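Local structure of uncharacterized protein (Streptococcus mutans, 3L7Y) at residues I40-S51 against N287-I296; S244-D252 against L262-P273. The protein probably acts as a magnesium-dependent phosphatase of the haloacid dehalogenase-like (HAD) superfamily, and binds a magnesium ion. All blocks are in the same frame, centred on the assembly; numbering follows the deposited sequence.

Contact 1: I40-S51 against N287-I296; sequences IATDMDGTFLNS and NDESGVLDVI. With MG (magnesium ion), chain B.
V292, the first side chain of helix 291-296 to face inward, packs against the signature motif of the haloacid dehalogenase fold, the DxDGT sequence D43-T47 that follows strand 39-42 and runs into the short helix 44-48. Apolar contacts come first. V292 CG2 touches T47 CG2 at 3.8 Å and lies close to T42 OG1, while CG1, anti to the backbone N (chi1 168°), meets the edge of the F48 ring near its plane. L293 CD2 reaches CE1 of the same ring, and one helical turn on I296 crosses the side chain of I40. The F48 ring also meets F60 of helix 57-69 edge-to-face.

The polar contacts gather at the other end. Both oxygens of D288 grip S51: OD1 takes the backbone N at 2.6 Å in a nearly straight bond, and OD2 takes OG at 2.8 Å, each met on the syn side of the carboxylate. N287 packs its CB against the carbonyl oxygens of the motif, 3.1 Å from T47 O, and a water bridges its OD1 to S51 OG. Two further waters join the backbones, one linking T47 O to V292 N, the other F48 O to N287 O.

Within this motif, D43 OD2 and D45 O bind the magnesium ion, whose other protein ligand is D252. T47 turns its hydroxyl toward this site and its methyl toward V292: OG1 donates to the metal-bound D43 OD2 over 2.9 Å, arriving on the anti side and 29° out of the carboxylate plane.

Contact 2: S244-D252 against L262-P273; sequences SDHLMAFGD and LAKYSYAMANAP. With MG (magnesium ion), chain B.
The rings of F250 and Y267, neighbours on paired strands, lie side by side and point the same way, their planes 21° apart but so slid that they barely overlap, with centroids 5.0 Å apart. The tighter touch is F250 CD2 on Y267 CB at 3.4 Å. A249 O sits at the edge of the Y267 ring, and M248 makes an oblique Met-aromatic contact with it: CG, anti to the backbone N (chi1 169°), lies near Y267 CE2, and the bend at chi3 brings CE back to the same atom. On Y265, K264 CG covers one face over the ring centre, L247 O meets the edge, and D245 O approaches CE2 obliquely at 3.1 Å.

Two parallel strands, 247-251 and 265-268, carry these rings and pair in regular register. L247 O and A249 O accept from Y265 N and Y267 N, while Y265 O and Y267 O accept from A249 N and G251 N; the shortest bond, Y267 N to A249 O, is 2.7 Å. M269 N to G251 O extends the pairing past the last bridge. On the face opposite the aromatic groups, A249 CB packs on A263 CB, which also meets L247 CG at 3.6 Å.

Just past the C-terminal end of strand 247-251, D252 binds magnesium through OD2 at 2.4 Å. Its OD1 accepts from two waters, one a metal ligand and the other shared with N271 ND2, which also bonds to G46 O, while N271 OD1 accepts from N287 N.

The pair forms a beta-alpha-beta unit through helix 257-262, in the Rossmann-like core of the HAD fold. Helix 291-301 covers the F250 and Y267 face, helix 229-239 packs on L247 and L262, and strand 39-42 flanks 247-251 on its other edge.

The two contacts illustrate how a parallel sheet assembles a metal site from loops at the C-terminal ends of neighbouring strands. Contact 2 is nested within the chain loop closed by contact 1, and their centres lie about 11 Å apart. Strands 39-42 and 247-251 join them through a probable hydrogen bond from A41 N to M248 O, 2.8 Å long. Both contacts supply ligands to the magnesium ion; farther from it, N271 ties them again: its OD1 lies 2.9 Å from N287 N, a probable hydrogen bond, and its ND2 bonds to G46 O. V292 also packs on F250 and M269, giving contact 1 an apolar seam with contact 2.

Contact 1: I40-S51 against N287-I296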
loop_
_atom_site.group_PDB
_atom_site.type_symbol
_atom_site.label_atom_id
_atom_site.label_comp_id
_atom_site.label_asym_id
_atom_site.label_seq_id
_atom_site.Cartn_x
_atom_site.Cartn_y
_atom_site.Cartn_z
ATOM N N ILE A 40 11.717 1.757 10.637
ATOM C CA ILE A 40 11.970 2.046 9.237
ATOM C C ILE A 40 10.809 1.451 8.449
ATOM O O ILE A 40 10.532 0.256 8.549
ATOM C CB ILE A 40 13.271 1.395 8.760
ATOM C CG1 ILE A 40 14.477 1.921 9.553
ATOM C CG2 ILE A 40 13.473 1.613 7.247
ATOM C CD1 ILE A 40 15.786 1.291 9.136
ATOM N N ALA A 41 10.133 2.282 7.669
ATOM C CA ALA A 41 8.947 1.852 6.939
ATOM C C ALA A 41 9.152 2.112 5.473
ATOM O O ALA A 41 9.564 3.193 5.087
ATOM C CB ALA A 41 7.709 2.616 7.441
ATOM N N THR A 42 8.872 1.128 4.639
ATOM C CA THR A 42 9.036 1.358 3.216
ATOM C C THR A 42 7.869 0.906 2.361
ATOM O O THR A 42 7.301 -0.180 2.547
ATOM C CB THR A 42 10.290 0.677 2.678
ATOM O OG1 THR A 42 10.497 1.079 1.321
ATOM C CG2 THR A 42 10.128 -0.834 2.731
ATOM N N ASP A 43 7.533 1.745 1.394
ATOM C CA ASP A 43 6.670 1.317 0.311
ATOM C C ASP A 43 7.380 0.201 -0.472
ATOM O O ASP A 43 8.605 0.058 -0.370
ATOM C CB ASP A 43 6.380 2.500 -0.591
ATOM C CG ASP A 43 5.511 2.132 -1.748
ATOM O OD1 ASP A 43 4.649 1.241 -1.575
ATOM O OD2 ASP A 43 5.707 2.719 -2.826
ATOM N N MET A 44 6.624 -0.586 -1.245
ATOM C CA MET A 44 7.197 -1.700 -2.009
ATOM C C MET A 44 7.404 -1.406 -3.499
ATOM O O MET A 44 8.520 -1.100 -3.937
ATOM C CB MET A 44 6.350 -2.966 -1.825
ATOM C CG MET A 44 6.515 -3.592 -0.459
ATOM S SD MET A 44 8.182 -4.237 -0.251
ATOM C CE MET A 44 8.100 -5.682 -1.313
ATOM N N ASP A 45 6.323 -1.502 -4.272
ATOM C CA ASP A 45 6.354 -1.202 -5.700
ATOM C C ASP A 45 6.852 0.221 -5.955
ATOM O O ASP A 45 6.270 1.162 -5.448
ATOM C CB ASP A 45 4.951 -1.350 -6.300
ATOM C CG ASP A 45 4.388 -2.765 -6.138
ATOM O OD1 ASP A 45 5.106 -3.743 -6.438
ATOM O OD2 ASP A 45 3.232 -2.898 -5.696
ATOM N N GLY A 46 7.919 0.365 -6.741
ATOM C CA GLY A 46 8.436 1.676 -7.117
ATOM C C GLY A 46 9.390 2.278 -6.100
ATOM O O GLY A 46 9.927 3.361 -6.312
ATOM N N THR A 47 9.596 1.563 -4.996
ATOM C CA THR A 47 10.375 2.051 -3.872
ATOM C C THR A 47 11.378 0.981 -3.419
ATOM O O THR A 47 12.513 0.972 -3.892
ATOM C CB THR A 47 9.464 2.484 -2.699
ATOM O OG1 THR A 47 8.532 3.474 -3.158
ATOM C CG2 THR A 47 10.301 3.081 -1.559
ATOM N N PHE A 48 10.968 0.086 -2.520
ATOM C CA PHE A 48 11.829 -1.030 -2.106
ATOM C C PHE A 48 12.112 -1.908 -3.318
ATOM O O PHE A 48 13.244 -2.344 -3.529
ATOM C CB PHE A 48 11.163 -1.849 -0.990
ATOM C CG PHE A 48 12.041 -2.941 -0.394
ATOM C CD1 PHE A 48 12.963 -2.650 0.606
ATOM C CD2 PHE A 48 11.894 -4.265 -0.792
ATOM C CE1 PHE A 48 13.757 -3.662 1.177
ATOM C CE2 PHE A 48 12.669 -5.289 -0.226
ATOM C CZ PHE A 48 13.616 -4.979 0.761
ATOM N N LEU A 49 11.079 -2.159 -4.121
ATOM C CA LEU A 49 11.217 -3.010 -5.301
ATOM C C LEU A 49 11.737 -2.226 -6.495
ATOM O O LEU A 49 11.358 -1.067 -6.710
ATOM C CB LEU A 49 9.882 -3.670 -5.648
ATOM C CG LEU A 49 9.311 -4.578 -4.555
ATOM C CD1 LEU A 49 7.950 -5.138 -4.968
ATOM C CD2 LEU A 49 10.317 -5.705 -4.225
ATOM N N ASN A 50 12.603 -2.867 -7.271
ATOM C CA ASN A 50 13.151 -2.255 -8.470
ATOM C C ASN A 50 12.134 -2.390 -9.593
ATOM O O ASN A 50 11.058 -2.918 -9.373
ATOM C CB ASN A 50 14.511 -2.877 -8.842
ATOM C CG ASN A 50 14.410 -4.354 -9.230
ATOM O OD1 ASN A 50 13.378 -4.813 -9.708
ATOM N ND2 ASN A 50 15.499 -5.091 -9.049
ATOM N N SER A 51 12.463 -1.905 -10.784
ATOM C CA SER A 51 11.532 -1.951 -11.901
ATOM C C SER A 51 11.206 -3.387 -12.372
ATOM O O SER A 51 10.193 -3.613 -13.032
ATOM C CB SER A 51 12.058 -1.104 -13.056
ATOM O OG SER A 51 11.772 0.267 -12.823
ATOM N N ASN A 287 14.567 3.567 -7.208
ATOM C CA ASN A 287 14.356 2.191 -6.804
ATOM C C ASN A 287 15.205 1.236 -7.634
ATOM O O ASN A 287 15.375 0.087 -7.261
ATOM C CB ASN A 287 12.874 1.813 -6.901
ATOM C CG ASN A 287 12.349 1.836 -8.328
ATOM O OD1 ASN A 287 11.614 0.930 -8.754
ATOM N ND2 ASN A 287 12.706 2.878 -9.071
ATOM N N ASP A 288 15.729 1.710 -8.763
ATOM C CA ASP A 288 16.588 0.866 -9.590
ATOM C C ASP A 288 18.059 1.048 -9.227
ATOM O O ASP A 288 18.940 0.459 -9.848
ATOM C CB ASP A 288 16.357 1.127 -11.077
ATOM C CG ASP A 288 15.098 0.454 -11.600
ATOM O OD1 ASP A 288 14.712 -0.593 -11.045
ATOM O OD2 ASP A 288 14.492 0.973 -12.561
ATOM N N GLU A 289 18.324 1.875 -8.222
ATOM C CA GLU A 289 19.662 1.938 -7.660
ATOM C C GLU A 289 19.649 1.615 -6.177
ATOM O O GLU A 289 20.421 2.185 -5.403
ATOM C CB GLU A 289 20.292 3.308 -7.876
ATOM C CG GLU A 289 20.221 3.801 -9.300
ATOM C CD GLU A 289 20.970 5.101 -9.480
ATOM O OE1 GLU A 289 22.004 5.283 -8.805
ATOM O OE2 GLU A 289 20.527 5.939 -10.291
ATOM N N SER A 290 18.766 0.705 -5.776
ATOM C CA SER A 290 18.716 0.291 -4.378
ATOM C C SER A 290 18.658 1.493 -3.435
ATOM O O SER A 290 19.352 1.534 -2.413
ATOM C CB SER A 290 19.922 -0.587 -4.038
ATOM O OG SER A 290 19.737 -1.895 -4.549
ATOM N N GLY A 291 17.813 2.463 -3.780
ATOM C CA GLY A 291 17.756 3.714 -3.047
ATOM C C GLY A 291 17.446 3.544 -1.573
ATOM O O GLY A 291 17.953 4.286 -0.729
ATOM N N VAL A 292 16.596 2.575 -1.259
ATOM C CA VAL A 292 16.212 2.327 0.126
ATOM C C VAL A 292 17.348 1.720 0.950
ATOM O O VAL A 292 17.633 2.182 2.047
ATOM C CB VAL A 292 14.974 1.391 0.213
ATOM C CG1 VAL A 292 14.777 0.923 1.631
ATOM C CG2 VAL A 292 13.714 2.100 -0.293
ATOM N N LEU A 293 17.972 0.661 0.439
ATOM C CA LEU A 293 19.017 -0.027 1.197
ATOM C C LEU A 293 20.223 0.889 1.325
ATOM O O LEU A 293 20.951 0.860 2.318
ATOM C CB LEU A 293 19.414 -1.341 0.525
ATOM C CG LEU A 293 18.269 -2.349 0.347
ATOM C CD1 LEU A 293 18.803 -3.621 -0.259
ATOM C CD2 LEU A 293 17.561 -2.656 1.670
ATOM N N ASP A 294 20.421 1.715 0.308
ATOM C CA ASP A 294 21.550 2.646 0.299
ATOM C C ASP A 294 21.447 3.593 1.486
ATOM O O ASP A 294 22.418 3.795 2.224
ATOM C CB ASP A 294 21.588 3.420 -1.014
ATOM C CG ASP A 294 22.582 4.560 -0.990
ATOM O OD1 ASP A 294 22.179 5.694 -1.333
ATOM O OD2 ASP A 294 23.757 4.327 -0.617
ATOM N N VAL A 295 20.271 4.175 1.666
ATOM C CA VAL A 295 20.027 5.096 2.770
ATOM C C VAL A 295 20.158 4.369 4.098
ATOM O O VAL A 295 20.733 4.899 5.035
ATOM C CB VAL A 295 18.633 5.748 2.663
ATOM C CG1 VAL A 295 18.271 6.485 3.954
ATOM C CG2 VAL A 295 18.586 6.685 1.467
ATOM N N ILE A 296 19.648 3.143 4.170
ATOM C CA ILE A 296 19.720 2.383 5.409
ATOM C C ILE A 296 21.155 2.018 5.784
ATOM O O ILE A 296 21.530 2.160 6.944
ATOM C CB ILE A 296 18.860 1.095 5.377
ATOM C CG1 ILE A 296 17.388 1.425 5.109
ATOM C CG2 ILE A 296 19.004 0.345 6.692
ATOM C CD1 ILE A 296 16.525 0.157 4.839
HETATM MG MG MG B . 4.600 2.736 -5.002
HETATM O O HOH W 1 3.109 0.708 -4.480
HETATM O O HOH W 2 15.364 0.888 -3.712
HETATM O O HOH W 3 15.332 -2.473 -5.381
HETATM O O HOH W 4 10.217 1.278 -10.904
HETATM O O HOH W 5 2.483 3.255 -6.210
HETATM O O HOH W 6 3.111 3.908 -3.432
HETATM O O HOH W 7 4.779 3.212 -7.427
#

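Contact 2: S244-D252 against L262-P273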
loop_
_atom_site.group_PDB
_atom_site.type_symbol
_atom_site.label_atom_id
_atom_site.label_comp_id
_atom_site.label_asym_id
_atom_site.label_seq_id
_atom_site.Cartn_x
_atom_site.Cartn_y
_atom_site.Cartn_z
ATOM N N SER A 244 7.098 10.171 15.850
ATOM C CA SER A 244 7.434 10.342 14.448
ATOM C C SER A 244 8.861 10.842 14.292
ATOM O O SER A 244 9.408 10.827 13.193
ATOM C CB SER A 244 6.455 11.310 13.793
ATOM O OG SER A 244 6.533 12.570 14.427
ATOM N N ASP A 245 9.471 11.285 15.390
ATOM C CA ASP A 245 10.863 11.718 15.337
ATOM C C ASP A 245 11.814 10.542 15.135
ATOM O O ASP A 245 12.959 10.728 14.711
ATOM C CB ASP A 245 11.249 12.508 16.589
ATOM C CG ASP A 245 10.628 13.894 16.621
ATOM O OD1 ASP A 245 10.201 14.403 15.558
ATOM O OD2 ASP A 245 10.567 14.475 17.723
ATOM N N HIS A 246 11.334 9.335 15.436
ATOM C CA HIS A 246 12.131 8.119 15.281
ATOM C C HIS A 246 11.771 7.371 14.003
ATOM O O HIS A 246 12.290 6.282 13.735
ATOM C CB HIS A 246 11.894 7.174 16.463
ATOM C CG HIS A 246 11.798 7.871 17.784
ATOM N ND1 HIS A 246 10.622 7.953 18.500
ATOM C CD2 HIS A 246 12.732 8.521 18.519
ATOM C CE1 HIS A 246 10.837 8.616 19.621
ATOM N NE2 HIS A 246 12.110 8.971 19.657
ATOM N N LEU A 247 10.854 7.932 13.233
ATOM C CA LEU A 247 10.392 7.262 12.021
ATOM C C LEU A 247 11.211 7.646 10.785
ATOM O O LEU A 247 11.393 8.827 10.485
ATOM C CB LEU A 247 8.892 7.517 11.802
ATOM C CG LEU A 247 8.278 6.828 10.582
ATOM C CD1 LEU A 247 8.470 5.310 10.659
ATOM C CD2 LEU A 247 6.802 7.156 10.460
ATOM N N MET A 248 11.739 6.639 10.102
ATOM C CA MET A 248 12.289 6.818 8.770
ATOM C C MET A 248 11.365 6.077 7.805
ATOM O O MET A 248 10.975 4.945 8.083
ATOM C CB MET A 248 13.710 6.251 8.697
ATOM C CG MET A 248 14.287 6.150 7.286
ATOM S SD MET A 248 15.870 5.257 7.253
ATOM C CE MET A 248 16.951 6.545 7.875
ATOM N N ALA A 249 11.015 6.710 6.687
ATOM C CA ALA A 249 10.033 6.157 5.758
ATOM C C ALA A 249 10.349 6.499 4.306
ATOM O O ALA A 249 10.811 7.605 4.016
ATOM C CB ALA A 249 8.643 6.653 6.117
ATOM N N PHE A 250 10.092 5.547 3.406
ATOM C CA PHE A 250 10.354 5.692 1.972
ATOM C C PHE A 250 9.081 5.520 1.145
ATOM O O PHE A 250 8.300 4.639 1.426
ATOM C CB PHE A 250 11.349 4.621 1.508
ATOM C CG PHE A 250 12.670 4.659 2.231
ATOM C CD1 PHE A 250 12.824 3.998 3.437
ATOM C CD2 PHE A 250 13.747 5.351 1.693
ATOM C CE1 PHE A 250 14.024 4.017 4.113
ATOM C CE2 PHE A 250 14.970 5.383 2.357
ATOM C CZ PHE A 250 15.108 4.721 3.573
ATOM N N GLY A 251 8.893 6.333 0.108
ATOM C CA GLY A 251 7.731 6.200 -0.755
ATOM C C GLY A 251 7.989 6.795 -2.127
ATOM O O GLY A 251 8.985 7.510 -2.326
ATOM N N ASP A 252 7.106 6.488 -3.077
ATOM C CA ASP A 252 7.194 7.053 -4.415
ATOM C C ASP A 252 5.819 7.423 -4.959
ATOM O O ASP A 252 5.717 7.853 -6.103
ATOM C CB ASP A 252 7.881 6.094 -5.395
ATOM C CG ASP A 252 6.933 5.026 -5.936
ATOM O OD1 ASP A 252 7.062 4.636 -7.115
ATOM O OD2 ASP A 252 6.057 4.573 -5.176
ATOM N N LEU A 262 4.356 12.304 7.837
ATOM C CA LEU A 262 4.427 11.888 9.227
ATOM C C LEU A 262 5.854 11.700 9.708
ATOM O O LEU A 262 6.213 12.120 10.814
ATOM C CB LEU A 262 3.664 10.578 9.436
ATOM C CG LEU A 262 3.888 9.950 10.813
ATOM C CD1 LEU A 262 3.105 10.703 11.887
ATOM C CD2 LEU A 262 3.502 8.465 10.800
ATOM N N ALA A 263 6.663 11.040 8.885
ATOM C CA ALA A 263 8.006 10.634 9.294
ATOM C C ALA A 263 8.942 11.837 9.329
ATOM O O ALA A 263 8.996 12.610 8.377
ATOM C CB ALA A 263 8.549 9.582 8.338
ATOM N N LYS A 264 9.690 11.991 10.416
ATOM C CA LYS A 264 10.729 13.007 10.431
ATOM C C LYS A 264 11.775 12.675 9.365
ATOM O O LYS A 264 12.208 13.566 8.624
ATOM C CB LYS A 264 11.368 13.141 11.811
ATOM C CG LYS A 264 12.549 14.134 11.825
ATOM C CD LYS A 264 13.220 14.203 13.191
ATOM C CE LYS A 264 14.076 15.468 13.309
ATOM N NZ LYS A 264 14.529 15.711 14.704
ATOM N N TYR A 265 12.181 11.402 9.278
ATOM C CA TYR A 265 13.159 11.000 8.253
ATOM C C TYR A 265 12.488 10.409 7.004
ATOM O O TYR A 265 12.565 9.196 6.712
ATOM C CB TYR A 265 14.247 10.098 8.839
ATOM C CG TYR A 265 14.872 10.709 10.072
ATOM C CD1 TYR A 265 15.801 11.751 9.969
ATOM C CD2 TYR A 265 14.502 10.287 11.342
ATOM C CE1 TYR A 265 16.363 12.335 11.109
ATOM C CE2 TYR A 265 15.048 10.870 12.479
ATOM C CZ TYR A 265 15.978 11.885 12.357
ATOM O OH TYR A 265 16.514 12.447 13.491
ATOM N N SER A 266 11.831 11.299 6.264
ATOM C CA SER A 266 11.000 10.921 5.130
ATOM C C SER A 266 11.772 11.056 3.827
ATOM O O SER A 266 12.344 12.130 3.519
ATOM C CB SER A 266 9.749 11.792 5.097
ATOM O OG SER A 266 10.087 13.137 5.373
ATOM N N TYR A 267 11.788 9.958 3.072
ATOM C CA TYR A 267 12.561 9.860 1.837
ATOM C C TYR A 267 11.648 9.629 0.637
ATOM O O TYR A 267 10.960 8.615 0.589
ATOM C CB TYR A 267 13.579 8.706 1.930
ATOM C CG TYR A 267 14.748 8.993 2.844
ATOM C CD1 TYR A 267 15.932 9.532 2.343
ATOM C CD2 TYR A 267 14.653 8.770 4.206
ATOM C CE1 TYR A 267 17.012 9.818 3.192
ATOM C CE2 TYR A 267 15.714 9.047 5.058
ATOM C CZ TYR A 267 16.888 9.573 4.545
ATOM O OH TYR A 267 17.935 9.847 5.395
ATOM N N ALA A 268 11.641 10.561 -0.319
ATOM C CA ALA A 268 11.049 10.294 -1.627
ATOM C C ALA A 268 12.103 9.695 -2.540
ATOM O O ALA A 268 13.231 10.178 -2.587
ATOM C CB ALA A 268 10.488 11.575 -2.245
ATOM N N MET A 269 11.740 8.646 -3.270
ATOM C CA MET A 269 12.653 8.044 -4.228
ATOM C C MET A 269 12.948 9.037 -5.350
ATOM O O MET A 269 12.096 9.856 -5.698
ATOM C CB MET A 269 12.060 6.748 -4.796
ATOM C CG MET A 269 11.613 5.750 -3.733
ATOM S SD MET A 269 12.962 5.301 -2.613
ATOM C CE MET A 269 14.089 4.456 -3.733
ATOM N N ALA A 270 14.158 8.977 -5.901
ATOM C CA ALA A 270 14.517 9.834 -7.034
ATOM C C ALA A 270 13.495 9.738 -8.170
ATOM O O ALA A 270 13.318 10.700 -8.922
ATOM C CB ALA A 270 15.913 9.499 -7.555
ATOM N N ASN A 271 12.844 8.580 -8.295
ATOM C CA ASN A 271 11.852 8.351 -9.361
ATOM C C ASN A 271 10.431 8.808 -9.045
ATOM O O ASN A 271 9.550 8.718 -9.889
ATOM C CB ASN A 271 11.823 6.874 -9.789
ATOM C CG ASN A 271 11.735 5.930 -8.614
ATOM O OD1 ASN A 271 12.715 5.734 -7.897
ATOM N ND2 ASN A 271 10.554 5.342 -8.399
ATOM N N ALA A 272 10.200 9.296 -7.834
ATOM C CA ALA A 272 8.870 9.749 -7.460
ATOM C C ALA A 272 8.517 11.040 -8.196
ATOM O O ALA A 272 9.407 11.752 -8.652
ATOM C CB ALA A 272 8.774 9.932 -5.942
ATOM N N PRO A 273 7.212 11.329 -8.338
ATOM C CA PRO A 273 6.733 12.553 -8.989
ATOM C C PRO A 273 6.863 13.730 -8.054
ATOM O O PRO A 273 6.957 13.535 -6.840
ATOM C CB PRO A 273 5.237 12.290 -9.220
ATOM C CG PRO A 273 4.950 10.911 -8.664
ATOM C CD PRO A 273 6.113 10.490 -7.835
HETATM MG MG MG B . 4.600 2.736 -5.002
HETATM O O HOH W 8 5.057 14.655 12.118
HETATM O O HOH W 9 7.924 5.428 -9.530
HETATM O O HOH W 7 4.779 3.212 -7.427
HETATM O O HOH W 5 2.483 3.255 -6.210
HETATM O O HOH W 6 3.111 3.908 -3.432
HETATM O O HOH W 1 3.109 0.708 -4.480
#